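Local atomic coordinates of DUF3887 domain-containing protein (Ruminococcus gnavus, PDB entry 4HYZ), a protein that is of unknown function but belongs to the DUF3887 family of the NTF2 clan and is probably an exported lipoprotein in its natural form. Residues Lys82-Ile87 / Tyr99-Glu105. Numbering follows the deposited sequence.
Sequences KYGGVI and YSLAYDE
This contact is an antiparallel beta ladder between hairpin strands 81-92 and 95-103 of the curved sheet, consistent with the NTF2-like fold of its clan. The extended segments' axes approach to 4.5 Å at 158°. Gly84-Tyr103 and Val86-Leu101 are hydrogen-bonded pairs: Gly84 N to Tyr103 O is 3.0 Å, Tyr103 N to Gly84 O 2.8 Å, Val86 N to Leu101 O 2.9 Å and Leu101 N to Val86 O 3.0 Å. Gly85-Ala102 and Ile87-Ser100 are non-hydrogen-bonded pairs. Val86, Leu101 and Tyr103 share one face, where Val86 and Tyr103 meet helix 13-28; Tyr103 OH (chi1 m) hydrogen-bonds Asp23 OD2. Ile87, Ser100 and Ala102 lie on the other face, where Ile87 packs on Ile3 of a second subunit. Beyond the ladder, a water oxygen donates to Lys82 O (2.7 Å) and accepts from Glu105 N (3.1 Å). Lys82 NZ and Glu105 OE2, 3.4 Å apart, form a salt bridge whose hydrogen bond is weak. Backbone hydrogen bonds thus set the register; the charged pair adds a looser end link.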
loop_
_atom_site.group_PDB
_atom_site.type_symbol
_atom_site.label_atom_id
_atom_site.label_comp_id
_atom_site.label_asym_id
_atom_site.label_seq_id
_atom_site.Cartn_x
_atom_site.Cartn_y
_atom_site.Cartn_z
ATOM N N LYS A 82 -16.494 1.905 -8.396
ATOM C CA LYS A 82 -15.056 2.143 -8.200
ATOM C C LYS A 82 -14.714 3.620 -8.227
ATOM O O LYS A 82 -15.204 4.358 -9.085
ATOM C CB LYS A 82 -14.247 1.395 -9.261
ATOM C CG LYS A 82 -14.354 -0.133 -9.127
ATOM C CD LYS A 82 -13.776 -0.905 -10.324
ATOM C CE LYS A 82 -14.758 -0.975 -11.475
ATOM N NZ LYS A 82 -14.092 -1.347 -12.746
ATOM N N TYR A 83 -13.841 4.040 -7.297
ATOM C CA TYR A 83 -13.400 5.439 -7.160
ATOM C C TYR A 83 -11.886 5.467 -7.041
ATOM O O TYR A 83 -11.316 4.702 -6.272
ATOM C CB TYR A 83 -14.070 6.116 -5.942
ATOM C CG TYR A 83 -15.575 6.088 -6.054
ATOM C CD1 TYR A 83 -16.255 7.040 -6.812
ATOM C CD2 TYR A 83 -16.317 5.060 -5.474
ATOM C CE1 TYR A 83 -17.639 6.986 -6.970
ATOM C CE2 TYR A 83 -17.702 4.989 -5.632
ATOM C CZ TYR A 83 -18.359 5.954 -6.384
ATOM O OH TYR A 83 -19.724 5.885 -6.539
ATOM N N GLY A 84 -11.265 6.281 -7.864
ATOM C CA GLY A 84 -9.820 6.408 -7.926
ATOM C C GLY A 84 -9.410 7.671 -7.226
ATOM O O GLY A 84 -9.975 8.727 -7.485
ATOM N N GLY A 85 -8.465 7.548 -6.302
ATOM C CA GLY A 85 -7.993 8.689 -5.539
ATOM C C GLY A 85 -6.526 9.009 -5.731
ATOM O O GLY A 85 -5.717 8.141 -6.085
ATOM N N VAL A 86 -6.182 10.274 -5.477
ATOM C CA VAL A 86 -4.814 10.724 -5.574
ATOM C C VAL A 86 -4.552 11.771 -4.498
ATOM O O VAL A 86 -5.379 12.640 -4.242
ATOM C CB VAL A 86 -4.424 11.207 -7.003
ATOM C CG1 VAL A 86 -5.144 12.500 -7.401
ATOM C CG2 VAL A 86 -2.914 11.362 -7.152
ATOM N N ILE A 87 -3.410 11.632 -3.834
ATOM C CA ILE A 87 -2.865 12.603 -2.904
ATOM C C ILE A 87 -1.707 13.226 -3.674
ATOM O O ILE A 87 -0.766 12.524 -4.045
ATOM C CB ILE A 87 -2.482 12.045 -1.526
ATOM C CG1 ILE A 87 -3.698 11.262 -0.912
ATOM C CG2 ILE A 87 -2.013 13.215 -0.652
ATOM C CD1 ILE A 87 -3.395 10.516 0.364
ATOM N N TYR A 99 -3.065 17.827 -1.558
ATOM C CA TYR A 99 -4.470 17.777 -1.959
ATOM C C TYR A 99 -4.940 16.334 -2.104
ATOM O O TYR A 99 -4.188 15.518 -2.627
ATOM C CB TYR A 99 -4.671 18.496 -3.297
ATOM C CG TYR A 99 -4.782 20.001 -3.229
ATOM C CD1 TYR A 99 -3.645 20.798 -3.090
ATOM C CD2 TYR A 99 -5.989 20.636 -3.493
ATOM C CE1 TYR A 99 -3.719 22.189 -3.164
ATOM C CE2 TYR A 99 -6.079 22.025 -3.553
ATOM C CZ TYR A 99 -4.941 22.797 -3.393
ATOM O OH TYR A 99 -5.021 24.162 -3.467
ATOM N N SER A 100 -6.184 16.033 -1.698
ATOM C CA SER A 100 -6.800 14.702 -1.867
ATOM C C SER A 100 -7.997 14.841 -2.777
ATOM O O SER A 100 -8.949 15.534 -2.425
ATOM C CB SER A 100 -7.229 14.101 -0.531
ATOM O OG SER A 100 -6.107 14.001 0.316
ATOM N N LEU A 101 -7.934 14.203 -3.937
ATOM C CA LEU A 101 -8.984 14.213 -4.944
ATOM C C LEU A 101 -9.408 12.808 -5.233
ATOM O O LEU A 101 -8.567 11.912 -5.273
ATOM C CB LEU A 101 -8.486 14.888 -6.255
ATOM C CG LEU A 101 -8.540 16.415 -6.332
ATOM C CD1 LEU A 101 -7.580 17.071 -5.345
ATOM C CD2 LEU A 101 -8.167 16.893 -7.715
ATOM N N ALA A 102 -10.699 12.608 -5.466
ATOM C CA ALA A 102 -11.236 11.302 -5.818
ATOM C C ALA A 102 -12.155 11.455 -7.005
ATOM O O ALA A 102 -12.850 12.463 -7.129
ATOM C CB ALA A 102 -11.953 10.662 -4.626
ATOM N N TYR A 103 -12.155 10.452 -7.873
ATOM C CA TYR A 103 -12.907 10.443 -9.116
ATOM C C TYR A 103 -13.766 9.228 -9.262
ATOM O O TYR A 103 -13.397 8.135 -8.812
ATOM C CB TYR A 103 -11.907 10.450 -10.311
ATOM C CG TYR A 103 -11.117 11.740 -10.420
ATOM C CD1 TYR A 103 -11.669 12.870 -11.021
ATOM C CD2 TYR A 103 -9.825 11.842 -9.893
ATOM C CE1 TYR A 103 -10.946 14.059 -11.132
ATOM C CE2 TYR A 103 -9.085 13.022 -10.015
ATOM C CZ TYR A 103 -9.659 14.133 -10.623
ATOM O OH TYR A 103 -8.987 15.325 -10.713
ATOM N N ASP A 104 -14.851 9.385 -10.022
ATOM C CA ASP A 104 -15.612 8.226 -10.451
ATOM C C ASP A 104 -14.952 7.752 -11.775
ATOM O O ASP A 104 -13.997 8.403 -12.267
ATOM C CB ASP A 104 -17.121 8.534 -10.562
ATOM C CG ASP A 104 -17.566 9.503 -11.643
ATOM O OD1 ASP A 104 -16.706 9.973 -12.434
ATOM O OD2 ASP A 104 -18.771 9.727 -11.757
ATOM N N GLU A 105 -15.429 6.636 -12.348
ATOM C CA GLU A 105 -14.817 6.083 -13.563
ATOM C C GLU A 105 -14.927 7.041 -14.765
ATOM O O GLU A 105 -14.096 6.943 -15.675
ATOM C CB GLU A 105 -15.419 4.708 -13.915
ATOM C CG GLU A 105 -14.969 3.596 -12.971
ATOM C CD GLU A 105 -13.651 2.904 -13.272
ATOM O OE1 GLU A 105 -12.940 3.347 -14.202
ATOM O OE2 GLU A 105 -13.300 1.948 -12.538
HETATM O O HOH W 1 -17.344 4.994 -10.624
#